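Local coordinates for protein endo alpha-1,4 polygalactosaminidase (PDB 6OJ1) that hydrolyses alpha-1,4-linked galactosamine polymers from within the chain as an endo-acting glycoside hydrolase, an activity that disrupts microbial biofilms, at residues Leu47-Asp52 with Phe65-Ser70; Asp61-Ile66 with Asn93-Lys98; Ala57-Ile62 with Lys81-Phe86. All blocks are in the same frame, centred on the assembly; numbering follows the deposited sequence.

How the contacts relate
From the N terminus, the chain leaves strand 42-45, runs through loop 47-52, passes along strand 59-63 and at 65-70 turns back to that loop; contact 1 closes this short excursion across the strand's C-terminal end. Contact 3 pairs strands 59-63 and 81-87, enclosing helix 69-77; it crosses contact 1, since 47-52 precedes 57-62 and 65-70 precedes 81-86, so the segments alternate. Contact 2 starts from the same strand, sharing D61 and I62 with contact 3 and F65 and I66 with contact 1, and reaches further to loop 93-98. I62 packs against L50 and N67 of contact 1, while L64 N lies 2.9 Å from Y85 O, a probable hydrogen bond joining contacts 2 and 3.

Contact 1: Leu47-Asp52 with Phe65-Ser70; sequences LYALND and FINDKS. With NAG (2-acetamido-2-deoxy-beta-D-glucopyranose), chain B; NAG (2-acetamido-2-deoxy-beta-D-glucopyranose), chain C.
L50 and N67 make the hydrogen bond that joins the two loops: L50 N donates to N67 OD1 at 2.8 Å with an N-H...O angle of 168°, arriving in the carbonyl plane on a lone pair. The torsion chi1 of -73° sets N67 CG beside its own backbone N, and the amide extends toward 47-52. Two waters enlarge this link. One accepts from N67 ND2 and lies 2.8 Å from Y48 O; the other donates to N67 OD1 (2.9 Å) and, over a longer distance, to L50 O. N67 ND2 is also bonded to D63 O, so both ends of the buried amide have partners.

In the (beta/alpha)-barrel these are loops at the C-terminal ends of neighbouring strands, 42-45 and 59-63, with D68 as N-cap of helix 69-77.

Van der Waals packing centres on I66, whose CD1 touches the backbone of Y48, 3.5 Å from Y48 C. A49 CB packs on the I66 carbonyl, 3.6 Å from I66 O.

A second set of contacts is with the N-linked glycan. N51 ND2 is covalently bound to C1 of the first NAG, which folds back over the Y48 ring; its C5 stands 3.6 Å above the ring centre, a CH-pi arrangement. C8 of the second NAG lies at the ring edge, 3.5 Å from L47 CD2, while Y48 OH is hydrogen-bonded to the backbone N of N272.

Contact 2: Asp61-Ile66 with Asn93-Lys98; sequences DIDLFI and NWRPDK. With EDO (1,2-ethanediol), chain G.
D63 OD2 is gripped by two backbone amides of its own loop, while the same carboxylate meets R95 across the contact. F65 N donates at 2.9 Å to D63 OD2 from above the carboxylate plane, forming an Asx turn, and I66 N donates to the same OD2 at 3.0 Å on its anti lone pair. Chi1 places D63 CG anti to the backbone N, on the side facing 93-98. The D63 and R95 side chains meet tip to tip, carboxylate and guanidinium planes 15° apart. R95 NH1 donates at 3.0 Å to the syn lone pair of D63 OD1, which lies 23° out of the guanidinium plane, making a salt bridge; R95 NH2 adds weak bonds to both oxygens. R95 NE has a second acidic partner in E92.

The guanidinium is sandwiched: F65 CD2 lies over one face, with ring and guanidinium planes 27° apart, and W94 NE1 stands 3.4 Å above the opposite face. R95 CB lies over one face of the F65 ring, and R95 CD approaches the rim atom F65 CD2 at 3.7 Å. P96 CG comes obliquely to F65 CD1, 3.5 Å away, and D97 OD2 sits at the ring edge, 3.6 Å from F65 CZ. That oxygen also accepts from O2 of an ethanediol, probably from the crystallisation liquor, and forms a salt bridge with R133 of helix 124-140.

The contact thus ties the end of barrel strand 59-63 to the type I turn R95-K98. Two amides and R95 fix the rotation of the D63 carboxylate, and D63 and E92 together hold the guanidinium.

Contact 3: Ala57-Ile62 with Lys81-Phe86; sequences AEIYDI and KVICYF
K81 opens the ladder with its backbone: K81 N donates to E58 O, and K81 O accepts from Y60 N, both at 2.9 Å. K81 O also receives a CA-H...O contact from I59, whose CG1 lies 4.1 Å from K81 CB. V82 turns to the other sheet face, where its CG1 meets I62 CD1 at 3.8 Å; helix 69-77 packs on V82 there. This is a beta-alpha-beta crossover of the (beta/alpha)-barrel: the axes of 59-62 and 81-86 approach to 4.7 Å with 20° between their directions, and helix 69-77 connects the two parallel strands.

I83 returns to the face of I59 and D61. Its CG1 sits beside its own backbone N (chi1 -64°), and the terminal CD1 reaches I59 CG2 at 3.7 Å while the other branch, CG2, lies 3.9 Å from D61 OD1. I83 N bonds to Y60 O, and I83 O accepts from I62 N. C84, beside I62 in the register, is tied by a disulfide to C142. Y85 N donates to I62 O at 2.8 Å, its CB meets D61 OD1 at 3.4 Å, and its hydroxyl bonds to D148 on strand 144-148.

Contact 1: Leu47-Asp52 with Phe65-Ser70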
loop_
_atom_site.group_PDB
_atom_site.type_symbol
_atom_site.label_atom_id
_atom_site.label_comp_id
_atom_site.label_asym_id
_atom_site.label_seq_id
_atom_site.Cartn_x
_atom_site.Cartn_y
_atom_site.Cartn_z
ATOM N N LEU A 47 2.119 12.161 -0.763
ATOM C CA LEU A 47 2.857 13.200 -0.046
ATOM C C LEU A 47 1.944 14.306 0.488
ATOM O O LEU A 47 2.150 14.804 1.605
ATOM C CB LEU A 47 3.944 13.775 -0.955
ATOM C CG LEU A 47 4.862 14.825 -0.339
ATOM C CD1 LEU A 47 5.628 14.206 0.830
ATOM C CD2 LEU A 47 5.825 15.371 -1.388
ATOM N N TYR A 48 0.936 14.718 -0.286
ATOM C CA TYR A 48 0.064 15.817 0.099
ATOM C C TYR A 48 -1.350 15.500 -0.373
ATOM O O TYR A 48 -1.589 14.504 -1.057
ATOM C CB TYR A 48 0.564 17.166 -0.470
ATOM C CG TYR A 48 1.121 17.060 -1.888
ATOM C CD1 TYR A 48 0.299 16.714 -2.954
ATOM C CD2 TYR A 48 2.464 17.304 -2.151
ATOM C CE1 TYR A 48 0.792 16.609 -4.237
ATOM C CE2 TYR A 48 2.971 17.204 -3.436
ATOM C CZ TYR A 48 2.129 16.853 -4.477
ATOM O OH TYR A 48 2.632 16.736 -5.753
ATOM N N ALA A 49 -2.300 16.338 0.025
ATOM C CA ALA A 49 -3.672 16.153 -0.422
ATOM C C ALA A 49 -3.708 16.127 -1.946
ATOM O O ALA A 49 -3.033 16.919 -2.604
ATOM C CB ALA A 49 -4.555 17.279 0.115
ATOM N N LEU A 50 -4.471 15.193 -2.515
ATOM C CA LEU A 50 -4.482 15.039 -3.969
ATOM C C LEU A 50 -4.992 16.310 -4.640
ATOM O O LEU A 50 -6.101 16.777 -4.355
ATOM C CB LEU A 50 -5.340 13.837 -4.371
ATOM C CG LEU A 50 -5.353 13.559 -5.886
ATOM C CD1 LEU A 50 -3.999 13.000 -6.384
ATOM C CD2 LEU A 50 -6.505 12.630 -6.271
ATOM N N ASN A 51 -4.175 16.880 -5.532
ATOM C CA ASN A 51 -4.567 18.107 -6.218
ATOM C C ASN A 51 -4.276 18.024 -7.714
ATOM O O ASN A 51 -4.108 19.064 -8.374
ATOM C CB ASN A 51 -3.856 19.327 -5.620
ATOM C CG ASN A 51 -2.348 19.173 -5.616
ATOM O OD1 ASN A 51 -1.826 18.122 -5.971
ATOM N ND2 ASN A 51 -1.640 20.238 -5.226
ATOM N N ASP A 52 -4.202 16.818 -8.254
ATOM C CA ASP A 52 -4.003 16.615 -9.683
ATOM C C ASP A 52 -4.733 15.333 -10.054
ATOM O O ASP A 52 -4.321 14.243 -9.655
ATOM C CB ASP A 52 -2.523 16.530 -10.028
ATOM C CG ASP A 52 -2.284 16.467 -11.522
ATOM O OD1 ASP A 52 -3.249 16.207 -12.276
ATOM O OD2 ASP A 52 -1.139 16.719 -11.939
ATOM N N PHE A 65 -5.693 9.987 5.545
ATOM C CA PHE A 65 -5.974 11.048 6.507
ATOM C C PHE A 65 -6.111 12.403 5.837
ATOM O O PHE A 65 -7.015 13.171 6.180
ATOM C CB PHE A 65 -4.865 11.128 7.554
ATOM C CG PHE A 65 -4.950 10.074 8.623
ATOM C CD1 PHE A 65 -5.785 10.248 9.723
ATOM C CD2 PHE A 65 -4.165 8.940 8.553
ATOM C CE1 PHE A 65 -5.850 9.294 10.729
ATOM C CE2 PHE A 65 -4.222 7.969 9.563
ATOM C CZ PHE A 65 -5.071 8.147 10.648
ATOM N N ILE A 66 -5.228 12.720 4.887
ATOM C CA ILE A 66 -5.134 14.103 4.425
ATOM C C ILE A 66 -6.048 14.400 3.251
ATOM O O ILE A 66 -6.112 15.556 2.810
ATOM C CB ILE A 66 -3.670 14.458 4.101
ATOM C CG1 ILE A 66 -3.166 13.674 2.898
ATOM C CG2 ILE A 66 -2.794 14.177 5.310
ATOM C CD1 ILE A 66 -1.667 13.835 2.682
ATOM N N ASN A 67 -6.786 13.411 2.755
ATOM C CA ASN A 67 -7.754 13.622 1.685
ATOM C C ASN A 67 -9.177 13.575 2.223
ATOM O O ASN A 67 -9.513 12.704 3.025
ATOM C CB ASN A 67 -7.574 12.568 0.610
ATOM C CG ASN A 67 -6.341 12.822 -0.197
ATOM O OD1 ASN A 67 -6.325 13.742 -1.017
ATOM N ND2 ASN A 67 -5.294 12.042 0.042
ATOM N N ASP A 68 -10.015 14.500 1.775
ATOM C CA ASP A 68 -11.363 14.565 2.314
ATOM C C ASP A 68 -12.356 13.777 1.458
ATOM O O ASP A 68 -12.061 13.321 0.344
ATOM C CB ASP A 68 -11.813 16.022 2.496
ATOM C CG ASP A 68 -11.856 16.818 1.194
ATOM O OD1 ASP A 68 -11.620 16.256 0.103
ATOM O OD2 ASP A 68 -12.134 18.035 1.276
ATOM N N LYS A 69 -13.547 13.597 2.031
ATOM C CA LYS A 69 -14.621 12.854 1.379
ATOM C C LYS A 69 -14.908 13.396 -0.012
ATOM O O LYS A 69 -15.187 12.631 -0.943
ATOM C CB LYS A 69 -15.881 12.929 2.245
ATOM C CG LYS A 69 -16.684 11.660 2.350
ATOM C CD LYS A 69 -18.023 11.945 3.027
ATOM C CE LYS A 69 -17.853 12.853 4.241
ATOM N NZ LYS A 69 -17.047 12.221 5.325
ATOM N N SER A 70 -14.836 14.718 -0.172
ATOM C CA SER A 70 -15.194 15.336 -1.443
ATOM C C SER A 70 -14.200 14.977 -2.544
ATOM O O SER A 70 -14.582 14.845 -3.714
ATOM C CB SER A 70 -15.275 16.853 -1.263
ATOM O OG SER A 70 -15.306 17.502 -2.519
HETATM C C1 NAG B . -0.207 20.233 -5.114
HETATM C C2 NAG B . 0.443 21.224 -6.072
HETATM C C3 NAG B . 1.940 21.359 -5.778
HETATM C C4 NAG B . 2.197 21.633 -4.300
HETATM C C5 NAG B . 1.485 20.582 -3.455
HETATM C C6 NAG B . 1.580 20.838 -1.970
HETATM C C7 NAG B . -0.692 21.312 -8.239
HETATM C C8 NAG B . -0.810 20.702 -9.603
HETATM N N2 NAG B . 0.231 20.776 -7.437
HETATM O O3 NAG B . 2.463 22.416 -6.574
HETATM O O4 NAG B . 3.597 21.560 -4.040
HETATM O O5 NAG B . 0.090 20.592 -3.775
HETATM O O6 NAG B . 1.107 22.140 -1.641
HETATM O O7 NAG B . -1.388 22.259 -7.885
HETATM C C1 NAG C . 4.093 22.679 -3.278
HETATM C C2 NAG C . 5.500 22.319 -2.763
HETATM C C3 NAG C . 6.151 23.518 -2.070
HETATM C C4 NAG C . 6.082 24.757 -2.948
HETATM C C5 NAG C . 4.641 25.014 -3.363
HETATM C C6 NAG C . 4.500 26.203 -4.290
HETATM C C7 NAG C . 5.756 19.939 -2.212
HETATM C C8 NAG C . 5.651 18.906 -1.139
HETATM N N2 NAG C . 5.439 21.188 -1.851
HETATM O O3 NAG C . 7.522 23.222 -1.824
HETATM O O4 NAG C . 6.564 25.874 -2.216
HETATM O O5 NAG C . 4.160 23.871 -4.077
HETATM O O6 NAG C . 5.140 25.970 -5.537
HETATM O O7 NAG C . 6.107 19.660 -3.355
HETATM O O HOH W 1 -2.577 11.868 -0.824
HETATM O O HOH W 2 -7.591 16.300 -1.500
#

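Contact 2: Asp61-Ile66 with Asn93-Lys98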
loop_
_atom_site.group_PDB
_atom_site.type_symbol
_atom_site.label_atom_id
_atom_site.label_comp_id
_atom_site.label_asym_id
_atom_site.label_seq_id
_atom_site.Cartn_x
_atom_site.Cartn_y
_atom_site.Cartn_z
ATOM N N ASP A 61 -4.443 5.722 -5.623
ATOM C CA ASP A 61 -4.071 5.337 -4.260
ATOM C C ASP A 61 -3.588 6.619 -3.577
ATOM O O ASP A 61 -2.586 7.214 -3.995
ATOM C CB ASP A 61 -2.992 4.251 -4.300
ATOM C CG ASP A 61 -2.606 3.720 -2.928
ATOM O OD1 ASP A 61 -3.067 4.241 -1.894
ATOM O OD2 ASP A 61 -1.821 2.744 -2.902
ATOM N N ILE A 62 -4.324 7.073 -2.557
ATOM C CA ILE A 62 -4.047 8.354 -1.912
ATOM C C ILE A 62 -4.133 8.189 -0.397
ATOM O O ILE A 62 -4.713 7.230 0.123
ATOM C CB ILE A 62 -5.012 9.460 -2.378
ATOM C CG1 ILE A 62 -6.456 9.084 -2.017
ATOM C CG2 ILE A 62 -4.890 9.688 -3.905
ATOM C CD1 ILE A 62 -7.507 10.128 -2.450
ATOM N N ASP A 63 -3.557 9.157 0.314
ATOM C CA ASP A 63 -3.480 9.067 1.771
ATOM C C ASP A 63 -4.855 9.154 2.430
ATOM O O ASP A 63 -5.665 10.031 2.112
ATOM C CB ASP A 63 -2.560 10.164 2.308
ATOM C CG ASP A 63 -2.325 10.026 3.799
ATOM O OD1 ASP A 63 -1.404 9.266 4.190
ATOM O OD2 ASP A 63 -3.091 10.642 4.574
ATOM N N LEU A 64 -5.110 8.233 3.370
ATOM C CA LEU A 64 -6.389 8.169 4.069
ATOM C C LEU A 64 -6.689 9.444 4.852
ATOM O O LEU A 64 -7.835 9.909 4.881
ATOM C CB LEU A 64 -6.382 6.965 5.026
ATOM C CG LEU A 64 -7.547 6.896 6.015
ATOM C CD1 LEU A 64 -8.865 6.750 5.282
ATOM C CD2 LEU A 64 -7.300 5.728 6.967
ATOM N N PHE A 65 -5.693 9.987 5.545
ATOM C CA PHE A 65 -5.974 11.048 6.507
ATOM C C PHE A 65 -6.111 12.403 5.837
ATOM O O PHE A 65 -7.015 13.171 6.180
ATOM C CB PHE A 65 -4.865 11.128 7.554
ATOM C CG PHE A 65 -4.950 10.074 8.623
ATOM C CD1 PHE A 65 -5.785 10.248 9.723
ATOM C CD2 PHE A 65 -4.165 8.940 8.553
ATOM C CE1 PHE A 65 -5.850 9.294 10.729
ATOM C CE2 PHE A 65 -4.222 7.969 9.563
ATOM C CZ PHE A 65 -5.071 8.147 10.648
ATOM N N ILE A 66 -5.228 12.720 4.887
ATOM C CA ILE A 66 -5.134 14.103 4.425
ATOM C C ILE A 66 -6.048 14.400 3.251
ATOM O O ILE A 66 -6.112 15.556 2.810
ATOM C CB ILE A 66 -3.670 14.458 4.101
ATOM C CG1 ILE A 66 -3.166 13.674 2.898
ATOM C CG2 ILE A 66 -2.794 14.177 5.310
ATOM C CD1 ILE A 66 -1.667 13.835 2.682
ATOM N N ASN A 93 4.234 9.967 13.819
ATOM C CA ASN A 93 3.950 10.933 14.874
ATOM C C ASN A 93 3.218 12.170 14.374
ATOM O O ASN A 93 2.967 13.082 15.172
ATOM C CB ASN A 93 5.236 11.343 15.611
ATOM C CG ASN A 93 6.146 12.262 14.793
ATOM O OD1 ASN A 93 5.875 12.596 13.632
ATOM N ND2 ASN A 93 7.244 12.677 15.413
ATOM N N TRP A 94 2.859 12.228 13.096
ATOM C CA TRP A 94 2.102 13.370 12.591
ATOM C C TRP A 94 0.623 13.072 12.372
ATOM O O TRP A 94 -0.105 13.958 11.909
ATOM C CB TRP A 94 2.717 13.883 11.287
ATOM C CG TRP A 94 2.728 12.897 10.162
ATOM C CD1 TRP A 94 1.825 12.806 9.140
ATOM C CD2 TRP A 94 3.707 11.875 9.923
ATOM N NE1 TRP A 94 2.177 11.787 8.288
ATOM C CE2 TRP A 94 3.331 11.205 8.743
ATOM C CE3 TRP A 94 4.860 11.458 10.598
ATOM C CZ2 TRP A 94 4.068 10.139 8.219
ATOM C CZ3 TRP A 94 5.591 10.392 10.079
ATOM C CH2 TRP A 94 5.192 9.749 8.899
ATOM N N ARG A 95 0.150 11.877 12.728
ATOM C CA ARG A 95 -1.243 11.559 12.452
ATOM C C ARG A 95 -2.145 12.096 13.561
ATOM O O ARG A 95 -1.711 12.245 14.706
ATOM C CB ARG A 95 -1.451 10.054 12.320
ATOM C CG ARG A 95 -0.630 9.405 11.210
ATOM C CD ARG A 95 -0.886 10.085 9.870
ATOM N NE ARG A 95 -0.267 9.320 8.807
ATOM C CZ ARG A 95 -0.395 9.593 7.514
ATOM N NH1 ARG A 95 0.218 8.822 6.624
ATOM N NH2 ARG A 95 -1.129 10.629 7.118
ATOM N N PRO A 96 -3.401 12.419 13.238
ATOM C CA PRO A 96 -4.289 13.002 14.258
ATOM C C PRO A 96 -4.719 12.017 15.326
ATOM O O PRO A 96 -5.230 12.456 16.366
ATOM C CB PRO A 96 -5.488 13.510 13.441
ATOM C CG PRO A 96 -5.395 12.818 12.118
ATOM C CD PRO A 96 -3.939 12.572 11.874
ATOM N N ASP A 97 -4.511 10.712 15.120
ATOM C CA ASP A 97 -4.795 9.704 16.132
ATOM C C ASP A 97 -3.531 9.177 16.788
ATOM O O ASP A 97 -3.569 8.115 17.424
ATOM C CB ASP A 97 -5.610 8.546 15.542
ATOM C CG ASP A 97 -4.864 7.768 14.441
ATOM O OD1 ASP A 97 -3.729 8.138 14.072
ATOM O OD2 ASP A 97 -5.422 6.767 13.932
ATOM N N LYS A 98 -2.413 9.913 16.686
ATOM C CA LYS A 98 -1.164 9.369 17.220
ATOM C C LYS A 98 -1.238 9.159 18.727
ATOM O O LYS A 98 -0.561 8.268 19.257
ATOM C CB LYS A 98 0.016 10.280 16.893
ATOM C CG LYS A 98 -0.153 11.679 17.435
ATOM C CD LYS A 98 1.108 12.170 18.101
ATOM C CE LYS A 98 1.186 13.692 18.102
ATOM N NZ LYS A 98 0.179 14.334 18.983
HETATM C C1 EDO G . -9.565 8.109 13.545
HETATM O O1 EDO G . -8.684 9.198 13.831
HETATM C C2 EDO G . -8.717 6.892 13.232
HETATM O O2 EDO G . -8.014 6.476 14.411
#

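Contact 3: Ala57-Ile62 with Lys81-Phe86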
loop_
_atom_site.group_PDB
_atom_site.type_symbol
_atom_site.label_atom_id
_atom_site.label_comp_id
_atom_site.label_asym_id
_atom_site.label_seq_id
_atom_site.Cartn_x
_atom_site.Cartn_y
_atom_site.Cartn_z
ATOM N N ALA A 57 -5.762 7.485 -15.068
ATOM C CA ALA A 57 -5.649 6.180 -14.438
ATOM C C ALA A 57 -6.988 5.789 -13.830
ATOM O O ALA A 57 -7.702 6.640 -13.295
ATOM C CB ALA A 57 -4.575 6.178 -13.342
ATOM N N GLU A 58 -7.315 4.492 -13.890
ATOM C CA GLU A 58 -8.595 4.024 -13.361
ATOM C C GLU A 58 -8.610 4.000 -11.843
ATOM O O GLU A 58 -9.683 4.081 -11.240
ATOM C CB GLU A 58 -8.920 2.611 -13.852
ATOM C CG GLU A 58 -9.320 2.475 -15.297
ATOM C CD GLU A 58 -9.742 1.052 -15.620
ATOM O OE1 GLU A 58 -10.621 0.511 -14.908
ATOM O OE2 GLU A 58 -9.176 0.465 -16.566
ATOM N N ILE A 59 -7.448 3.835 -11.210
ATOM C CA ILE A 59 -7.357 3.677 -9.765
ATOM C C ILE A 59 -6.381 4.712 -9.230
ATOM O O ILE A 59 -5.279 4.860 -9.768
ATOM C CB ILE A 59 -6.891 2.259 -9.366
ATOM C CG1 ILE A 59 -7.943 1.210 -9.743
ATOM C CG2 ILE A 59 -6.573 2.214 -7.887
ATOM C CD1 ILE A 59 -7.430 -0.235 -9.622
ATOM N N TYR A 60 -6.781 5.420 -8.175
ATOM C CA TYR A 60 -5.905 6.346 -7.465
ATOM C C TYR A 60 -5.705 5.845 -6.045
ATOM O O TYR A 60 -6.684 5.581 -5.350
ATOM C CB TYR A 60 -6.498 7.762 -7.416
ATOM C CG TYR A 60 -6.223 8.639 -8.633
ATOM C CD1 TYR A 60 -6.628 8.256 -9.900
ATOM C CD2 TYR A 60 -5.582 9.865 -8.490
ATOM C CE1 TYR A 60 -6.386 9.066 -11.005
ATOM C CE2 TYR A 60 -5.332 10.672 -9.578
ATOM C CZ TYR A 60 -5.742 10.267 -10.834
ATOM O OH TYR A 60 -5.513 11.069 -11.932
ATOM N N ASP A 61 -4.443 5.722 -5.623
ATOM C CA ASP A 61 -4.071 5.337 -4.260
ATOM C C ASP A 61 -3.588 6.619 -3.577
ATOM O O ASP A 61 -2.586 7.214 -3.995
ATOM C CB ASP A 61 -2.992 4.251 -4.300
ATOM C CG ASP A 61 -2.606 3.720 -2.928
ATOM O OD1 ASP A 61 -3.067 4.241 -1.894
ATOM O OD2 ASP A 61 -1.821 2.744 -2.902
ATOM N N ILE A 62 -4.324 7.073 -2.557
ATOM C CA ILE A 62 -4.047 8.354 -1.912
ATOM C C ILE A 62 -4.133 8.189 -0.397
ATOM O O ILE A 62 -4.713 7.230 0.123
ATOM C CB ILE A 62 -5.012 9.460 -2.378
ATOM C CG1 ILE A 62 -6.456 9.084 -2.017
ATOM C CG2 ILE A 62 -4.890 9.688 -3.905
ATOM C CD1 ILE A 62 -7.507 10.128 -2.450
ATOM N N LYS A 81 -11.679 4.384 -9.187
ATOM C CA LYS A 81 -11.693 3.743 -7.883
ATOM C C LYS A 81 -10.613 4.357 -7.002
ATOM O O LYS A 81 -9.545 4.750 -7.480
ATOM C CB LYS A 81 -11.468 2.236 -8.023
ATOM C CG LYS A 81 -12.614 1.473 -8.728
ATOM C CD LYS A 81 -13.840 1.317 -7.826
ATOM C CE LYS A 81 -14.939 0.475 -8.485
ATOM N NZ LYS A 81 -15.551 1.204 -9.634
ATOM N N VAL A 82 -10.887 4.433 -5.697
ATOM C CA VAL A 82 -9.981 5.081 -4.755
ATOM C C VAL A 82 -9.534 4.063 -3.710
ATOM O O VAL A 82 -10.362 3.500 -2.977
ATOM C CB VAL A 82 -10.622 6.305 -4.084
ATOM C CG1 VAL A 82 -9.603 6.988 -3.168
ATOM C CG2 VAL A 82 -11.154 7.278 -5.133
ATOM N N ILE A 83 -8.227 3.838 -3.645
ATOM C CA ILE A 83 -7.591 3.048 -2.596
ATOM C C ILE A 83 -7.019 4.035 -1.597
ATOM O O ILE A 83 -6.370 5.009 -1.989
ATOM C CB ILE A 83 -6.481 2.146 -3.167
ATOM C CG1 ILE A 83 -7.060 1.106 -4.127
ATOM C CG2 ILE A 83 -5.711 1.431 -2.045
ATOM C CD1 ILE A 83 -5.982 0.259 -4.838
ATOM N N CYS A 84 -7.263 3.797 -0.313
ATOM C CA CYS A 84 -6.837 4.709 0.737
ATOM C C CYS A 84 -5.661 4.088 1.473
ATOM O O CYS A 84 -5.797 3.029 2.110
ATOM C CB CYS A 84 -7.995 5.014 1.681
ATOM S SG CYS A 84 -9.237 6.021 0.809
ATOM N N TYR A 85 -4.515 4.742 1.356
ATOM C CA TYR A 85 -3.272 4.324 1.995
ATOM C C TYR A 85 -3.280 4.690 3.478
ATOM O O TYR A 85 -3.663 5.799 3.853
ATOM C CB TYR A 85 -2.088 5.009 1.289
ATOM C CG TYR A 85 -0.796 4.930 2.078
ATOM C CD1 TYR A 85 -0.484 5.886 3.047
ATOM C CD2 TYR A 85 0.089 3.880 1.882
ATOM C CE1 TYR A 85 0.689 5.791 3.811
ATOM C CE2 TYR A 85 1.256 3.784 2.622
ATOM C CZ TYR A 85 1.552 4.741 3.589
ATOM O OH TYR A 85 2.703 4.640 4.348
ATOM N N PHE A 86 -2.790 3.783 4.321
ATOM C CA PHE A 86 -2.438 4.158 5.682
ATOM C C PHE A 86 -1.387 3.171 6.168
ATOM O O PHE A 86 -1.196 2.108 5.576
ATOM C CB PHE A 86 -3.655 4.171 6.612
ATOM C CG PHE A 86 -4.215 2.781 6.923
ATOM C CD1 PHE A 86 -5.152 2.190 6.078
ATOM C CD2 PHE A 86 -3.838 2.103 8.086
ATOM C CE1 PHE A 86 -5.671 0.924 6.371
ATOM C CE2 PHE A 86 -4.352 0.851 8.379
ATOM C CZ PHE A 86 -5.281 0.261 7.528
#